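Local coordinates for oxalate-binding protein (Thermotoga maritima, PDB 1O4T) that binds oxalate at a manganese centre within a cupin-type double-stranded beta-helix, and is predicted to act as an oxalate decarboxylase, at residues H73-E76 against G77-E80; P99-A102 against G103-C106. All coordinates share one frame; numbering follows the deposited sequence.

Contact 1 of 2, residues H73-E76 against G77-E80; sequences HKHE and GEFE. With MN (manganese (II) ion), chain C; OXL (oxalate ion), chain D.
From the end of strand 69-74 the chain passes His-75 and Glu-76, turns at Gly-77 and enters strand 78-86, with the two four-residue halves running 130° apart; the side chains of His-73, His-75 and Glu-80 converge on one manganese ion. This is the cupin metal-binding motif, His-X-His followed by a glutamate: manganese is held by NE2 of both histidines and by OE2 of Glu-80, and His-114 brings in a third imidazole. The bond from His-75 NE2 to manganese measures 2.0 Å, and that from Glu-80 OE2 to manganese 2.1 Å. Glu-80 reaches the ion with CG anti to the backbone N (chi1 -157°) and the rest of its chain extended; its carboxylate stands nearly perpendicular to the His-75 ring, and its CB lies over one face of that ring. Oxalate chelates the same ion through O3 and O4 and is also hydrogen-bonded to Tyr-82 OH. Oxalate O4 lies in the plane of the His-75 ring, at its edge, 3.0 Å from His-75 CE1.

Both histidine rings are tied at their second nitrogen too. His-73 ND1 is hydrogen-bonded to Gly-71 O, while His-75 ND1 gives a nearly straight hydrogen bond of 2.8 Å to Glu-78 OE2. That oxygen lies in the imidazole plane and is met on its anti side, somewhat out of the carboxylate plane. Held at both nitrogens, the His-75 ring has little freedom to rotate, so Glu-78 serves as a second-shell residue positioning a metal ligand. Arg-57 forms a salt bridge with Glu-78 OE1. At Gly-77 phi is positive, which favours glycine. Beside the turn one water bridges the halves, accepting from Glu-76 N at 3.0 Å and donating to Glu-78 OE2 at 2.8 Å.

Contact 2 of 2, residues P99-A102 against G103-C106; sequences PIKA and GDVC
Asp-104 bonds back to Lys-101 with both its main chain and its side chain across a type II beta turn whose central residues are Ala-102 and Gly-103. Its amide N donates to Lys-101 O at 2.9 Å, closing the turn. In the reverse sense Lys-101 N donates to Asp-104 OD2, also at 2.9 Å, approaching from above the carboxylate plane. Because Asp-104 CG sits beside its own backbone N (chi1 -70°), the carboxylate folds back over the turn. A water donates to Ala-102 O at 2.6 Å and to Asp-104 OD1 at 2.9 Å, adding a water bridge between these two residues. Arg-22 of the second subunit forms a salt bridge with the same OD1. With an alanine here, Lys-101 N would probably be left without this acceptor and Arg-22 of the second subunit without its carboxylate mate.

Gly-103 has a phi of 99°, where a side chain would collide with the preceding carbonyl oxygen.

Apolar packing is slight: Ile-100 CG2 meets Cys-106 SG at 4.0 Å, and both residues rest on Phe-91.

The turn joins edge strand 96-101 of one sheet to strand 104-108 of the other, which pairs with strand 78-86. Residues 104-106 also pair antiparallel with a strand of the second subunit, so the sheet runs on across the dimer interface.

Along the chain the two contacts come in series, neither enclosing nor crossing the other. Contact 1 closes the turn from strand 69-74, at an edge of the four-stranded sheet, into strand 78-86 of the six-stranded sheet. The chain then runs through strand 88-93 to strand 96-101 before contact 2 makes a second passage from the smaller sheet to the larger, into strand 104-108. Both turns therefore connect the two sheets of the cupin fold, and the strands they lead into are antiparallel neighbours. Their centres lie about 19 Å apart: residues 73-80 supply three of the four protein ligands of manganese and touch the second subunit through Phe-79, and residues 99-106 lie at the dimer interface.

Contact 1 of 2, residues H73-E76 against G77-E80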
ATOM      1  N   HIS A  73       3.331   0.400 -20.377  1.00 32.57           N
ATOM      2  CA  HIS A  73       2.871   1.762 -20.548  1.00 31.37           C
ATOM      3  C   HIS A  73       3.755   2.688 -19.749  1.00 31.09           C
ATOM      4  O   HIS A  73       4.428   2.276 -18.808  1.00 29.58           O
ATOM      5  CB  HIS A  73       1.436   1.942 -20.061  1.00 31.08           C
ATOM      6  CG  HIS A  73       1.270   1.594 -18.623  1.00 30.56           C
ATOM      7  ND1 HIS A  73       1.378   0.303 -18.167  1.00 29.48           N
ATOM      8  CD2 HIS A  73       1.095   2.371 -17.529  1.00 30.68           C
ATOM      9  CE1 HIS A  73       1.236   0.293 -16.851  1.00 29.21           C
ATOM     10  NE2 HIS A  73       1.046   1.532 -16.442  1.00 30.70           N
ATOM     11  N   LYS A  74       3.691   3.951 -20.133  1.00 30.49           N
ATOM     12  CA  LYS A  74       4.546   5.006 -19.636  1.00 31.24           C
ATOM     13  C   LYS A  74       3.793   5.902 -18.664  1.00 31.42           C
ATOM     14  O   LYS A  74       2.601   6.149 -18.830  1.00 30.92           O
ATOM     15  CB  LYS A  74       4.988   5.867 -20.821  1.00 29.80           C
ATOM     16  CG  LYS A  74       5.969   6.944 -20.470  1.00 32.15           C
ATOM     17  CD  LYS A  74       6.435   7.620 -21.709  1.00 34.90           C
ATOM     18  CE  LYS A  74       7.416   8.737 -21.403  1.00 37.23           C
ATOM     19  NZ  LYS A  74       7.758   9.384 -22.680  1.00 37.62           N
ATOM     20  N   HIS A  75       4.527   6.395 -17.671  1.00 32.57           N
ATOM     21  CA  HIS A  75       4.050   7.391 -16.722  1.00 32.64           C
ATOM     22  C   HIS A  75       4.832   8.693 -16.892  1.00 33.35           C
ATOM     23  O   HIS A  75       6.042   8.672 -16.969  1.00 33.48           O
ATOM     24  CB  HIS A  75       4.166   6.817 -15.305  1.00 33.15           C
ATOM     25  CG  HIS A  75       3.146   5.758 -15.012  1.00 31.26           C
ATOM     26  ND1 HIS A  75       1.843   6.072 -14.696  1.00 29.02           N
ATOM     27  CD2 HIS A  75       3.202   4.402 -15.075  1.00 31.69           C
ATOM     28  CE1 HIS A  75       1.146   4.960 -14.553  1.00 31.33           C
ATOM     29  NE2 HIS A  75       1.949   3.927 -14.744  1.00 28.87           N
ATOM     30  N   GLU A  76       4.141   9.819 -17.026  1.00 33.68           N
ATOM     31  CA  GLU A  76       4.821  11.106 -17.109  1.00 34.81           C
ATOM     32  C   GLU A  76       4.103  12.091 -16.231  1.00 34.20           C
ATOM     33  O   GLU A  76       2.874  12.172 -16.263  1.00 34.88           O
ATOM     34  CB  GLU A  76       4.921  11.648 -18.564  1.00 36.21           C
ATOM     35  CG  GLU A  76       3.747  11.278 -19.449  1.00 39.95           C
ATOM     36  CD  GLU A  76       3.973  11.542 -20.926  1.00 44.78           C
ATOM     37  OE1 GLU A  76       4.705  12.507 -21.311  1.00 46.23           O
ATOM     38  OE2 GLU A  76       3.380  10.759 -21.712  1.00 48.45           O
ATOM     39  N   GLY A  77       4.877  12.821 -15.433  1.00 32.92           N
ATOM     40  CA  GLY A  77       4.329  13.779 -14.516  1.00 32.34           C
ATOM     41  C   GLY A  77       3.723  13.139 -13.278  1.00 31.86           C
ATOM     42  O   GLY A  77       2.960  13.787 -12.561  1.00 31.65           O
ATOM     43  N   GLU A  78       4.072  11.886 -13.025  1.00 31.58           N
ATOM     44  CA  GLU A  78       3.603  11.137 -11.861  1.00 31.92           C
ATOM     45  C   GLU A  78       4.542   9.963 -11.639  1.00 31.83           C
ATOM     46  O   GLU A  78       5.407   9.699 -12.467  1.00 31.52           O
ATOM     47  CB  GLU A  78       2.174  10.616 -12.084  1.00 32.30           C
ATOM     48  CG  GLU A  78       2.065   9.630 -13.226  1.00 32.72           C
ATOM     49  CD  GLU A  78       0.668   9.461 -13.791  1.00 33.45           C
ATOM     50  OE1 GLU A  78      -0.229  10.254 -13.425  1.00 33.15           O
ATOM     51  OE2 GLU A  78       0.499   8.524 -14.620  1.00 32.84           O
ATOM     52  N   PHE A  79       4.365   9.255 -10.525  1.00 31.45           N
ATOM     53  CA  PHE A  79       5.101   8.033 -10.301  1.00 31.52           C
ATOM     54  C   PHE A  79       4.182   6.989  -9.701  1.00 31.21           C
ATOM     55  O   PHE A  79       3.156   7.333  -9.119  1.00 30.57           O
ATOM     56  CB  PHE A  79       6.379   8.273  -9.479  1.00 32.21           C
ATOM     57  CG  PHE A  79       6.139   8.755  -8.073  1.00 32.42           C
ATOM     58  CD1 PHE A  79       6.113  10.100  -7.792  1.00 31.20           C
ATOM     59  CD2 PHE A  79       5.962   7.853  -7.030  1.00 34.00           C
ATOM     60  CE1 PHE A  79       5.911  10.549  -6.517  1.00 31.06           C
ATOM     61  CE2 PHE A  79       5.722   8.316  -5.727  1.00 35.91           C
ATOM     62  CZ  PHE A  79       5.717   9.685  -5.485  1.00 34.17           C
ATOM     63  N   GLU A  80       4.525   5.724  -9.895  1.00 31.10           N
ATOM     64  CA  GLU A  80       3.722   4.607  -9.389  1.00 32.09           C
ATOM     65  C   GLU A  80       4.503   3.635  -8.528  1.00 32.96           C
ATOM     66  O   GLU A  80       5.646   3.315  -8.813  1.00 33.55           O
ATOM     67  CB  GLU A  80       3.080   3.849 -10.550  1.00 31.99           C
ATOM     68  CG  GLU A  80       1.843   3.090 -10.123  1.00 34.11           C
ATOM     69  CD  GLU A  80       1.017   2.578 -11.270  1.00 34.21           C
ATOM     70  OE1 GLU A  80      -0.000   1.910 -11.019  1.00 36.71           O
ATOM     71  OE2 GLU A  80       1.383   2.830 -12.410  1.00 38.11           O
TER
HETATM   72 MN    MN C 300       1.289   2.055 -14.358  1.00 33.94          MN
HETATM   73  C1  OXL D 400      -0.948   0.589 -13.567  1.00 52.91           C
HETATM   74  C2  OXL D 400      -1.564   1.822 -14.066  1.00 53.27           C
HETATM   75  O1  OXL D 400      -1.780  -0.255 -12.921  1.00 54.56           O
HETATM   76  O2  OXL D 400      -2.908   1.874 -14.035  1.00 56.29           O
HETATM   77  O3  OXL D 400       0.270   0.352 -13.701  1.00 47.15           O
HETATM   78  O4  OXL D 400      -0.895   2.786 -14.453  1.00 46.13           O
HETATM   79  O   HOH W   1       1.146   9.343 -17.228  1.00 37.66           O

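Contact 2 of 2, residues P99-A102 against G103-C106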
ATOM      1  N   PRO A  99      11.904 -10.783 -11.277  1.00 34.90           N
ATOM      2  CA  PRO A  99      10.887 -11.577 -10.609  1.00 34.65           C
ATOM      3  C   PRO A  99      10.517 -11.012  -9.254  1.00 34.70           C
ATOM      4  O   PRO A  99      11.395 -10.601  -8.491  1.00 34.29           O
ATOM      5  CB  PRO A  99      11.505 -12.969 -10.453  1.00 35.02           C
ATOM      6  CG  PRO A  99      12.928 -12.881 -10.894  1.00 36.28           C
ATOM      7  CD  PRO A  99      13.181 -11.496 -11.422  1.00 35.52           C
ATOM      8  N   ILE A 100       9.208 -11.005  -8.984  1.00 33.96           N
ATOM      9  CA  ILE A 100       8.659 -10.431  -7.788  1.00 33.95           C
ATOM     10  C   ILE A 100       7.731 -11.413  -7.089  1.00 34.07           C
ATOM     11  O   ILE A 100       7.281 -12.425  -7.678  1.00 33.82           O
ATOM     12  CB  ILE A 100       7.987  -9.057  -8.044  1.00 33.37           C
ATOM     13  CG1 ILE A 100       7.029  -9.031  -9.240  1.00 33.79           C
ATOM     14  CG2 ILE A 100       9.059  -8.008  -8.294  1.00 35.15           C
ATOM     15  CD1 ILE A 100       5.688  -9.610  -8.977  1.00 34.93           C
ATOM     16  N   LYS A 101       7.522 -11.115  -5.809  1.00 34.17           N
ATOM     17  CA  LYS A 101       6.685 -11.887  -4.931  1.00 34.78           C
ATOM     18  C   LYS A 101       6.143 -10.994  -3.818  1.00 35.81           C
ATOM     19  O   LYS A 101       6.607  -9.852  -3.609  1.00 34.09           O
ATOM     20  CB  LYS A 101       7.471 -13.049  -4.336  1.00 35.53           C
ATOM     21  CG  LYS A 101       8.698 -12.623  -3.561  1.00 37.22           C
ATOM     22  CD  LYS A 101       9.427 -13.831  -3.026  1.00 41.32           C
ATOM     23  CE  LYS A 101      10.187 -13.480  -1.757  1.00 43.52           C
ATOM     24  NZ  LYS A 101      10.983 -14.665  -1.343  1.00 47.51           N
ATOM     25  N   ALA A 102       5.170 -11.558  -3.098  1.00 36.70           N
ATOM     26  CA  ALA A 102       4.612 -10.951  -1.910  1.00 36.02           C
ATOM     27  C   ALA A 102       5.674 -10.273  -1.065  1.00 36.02           C
ATOM     28  O   ALA A 102       6.708 -10.850  -0.735  1.00 34.87           O
ATOM     29  CB  ALA A 102       3.871 -12.008  -1.097  1.00 37.26           C
ATOM     30  N   GLY A 103       5.406  -9.025  -0.718  1.00 35.64           N
ATOM     31  CA  GLY A 103       6.326  -8.256   0.107  1.00 36.01           C
ATOM     32  C   GLY A 103       7.210  -7.302  -0.693  1.00 35.22           C
ATOM     33  O   GLY A 103       7.832  -6.420  -0.129  1.00 36.09           O
ATOM     34  N   ASP A 104       7.273  -7.482  -2.011  1.00 34.86           N
ATOM     35  CA  ASP A 104       8.103  -6.609  -2.855  1.00 33.65           C
ATOM     36  C   ASP A 104       7.433  -5.274  -3.161  1.00 33.03           C
ATOM     37  O   ASP A 104       6.227  -5.182  -3.434  1.00 32.45           O
ATOM     38  CB  ASP A 104       8.461  -7.310  -4.161  1.00 33.32           C
ATOM     39  CG  ASP A 104       9.433  -8.460  -3.974  1.00 34.78           C
ATOM     40  OD1 ASP A 104      10.081  -8.642  -2.900  1.00 34.10           O
ATOM     41  OD2 ASP A 104       9.598  -9.275  -4.886  1.00 36.13           O
ATOM     42  N   VAL A 105       8.235  -4.230  -3.154  1.00 32.96           N
ATOM     43  CA  VAL A 105       7.794  -2.902  -3.605  1.00 33.12           C
ATOM     44  C   VAL A 105       8.371  -2.696  -4.997  1.00 32.55           C
ATOM     45  O   VAL A 105       9.566  -2.879  -5.185  1.00 32.57           O
ATOM     46  CB  VAL A 105       8.321  -1.813  -2.684  1.00 33.60           C
ATOM     47  CG1 VAL A 105       8.015  -0.408  -3.219  1.00 33.98           C
ATOM     48  CG2 VAL A 105       7.762  -1.995  -1.296  1.00 37.65           C
ATOM     49  N   CYS A 106       7.520  -2.312  -5.957  1.00 32.35           N
ATOM     50  CA  CYS A 106       7.977  -1.941  -7.311  1.00 32.08           C
ATOM     51  C   CYS A 106       7.732  -0.478  -7.513  1.00 31.74           C
ATOM     52  O   CYS A 106       6.583  -0.041  -7.409  1.00 33.58           O
ATOM     53  CB  CYS A 106       7.221  -2.735  -8.366  1.00 31.88           C
ATOM     54  SG  CYS A 106       7.199  -4.504  -8.067  1.00 33.41           S
TER
HETATM   55  O   HOH W   2       9.247 -10.540  -0.908  1.00 35.59           O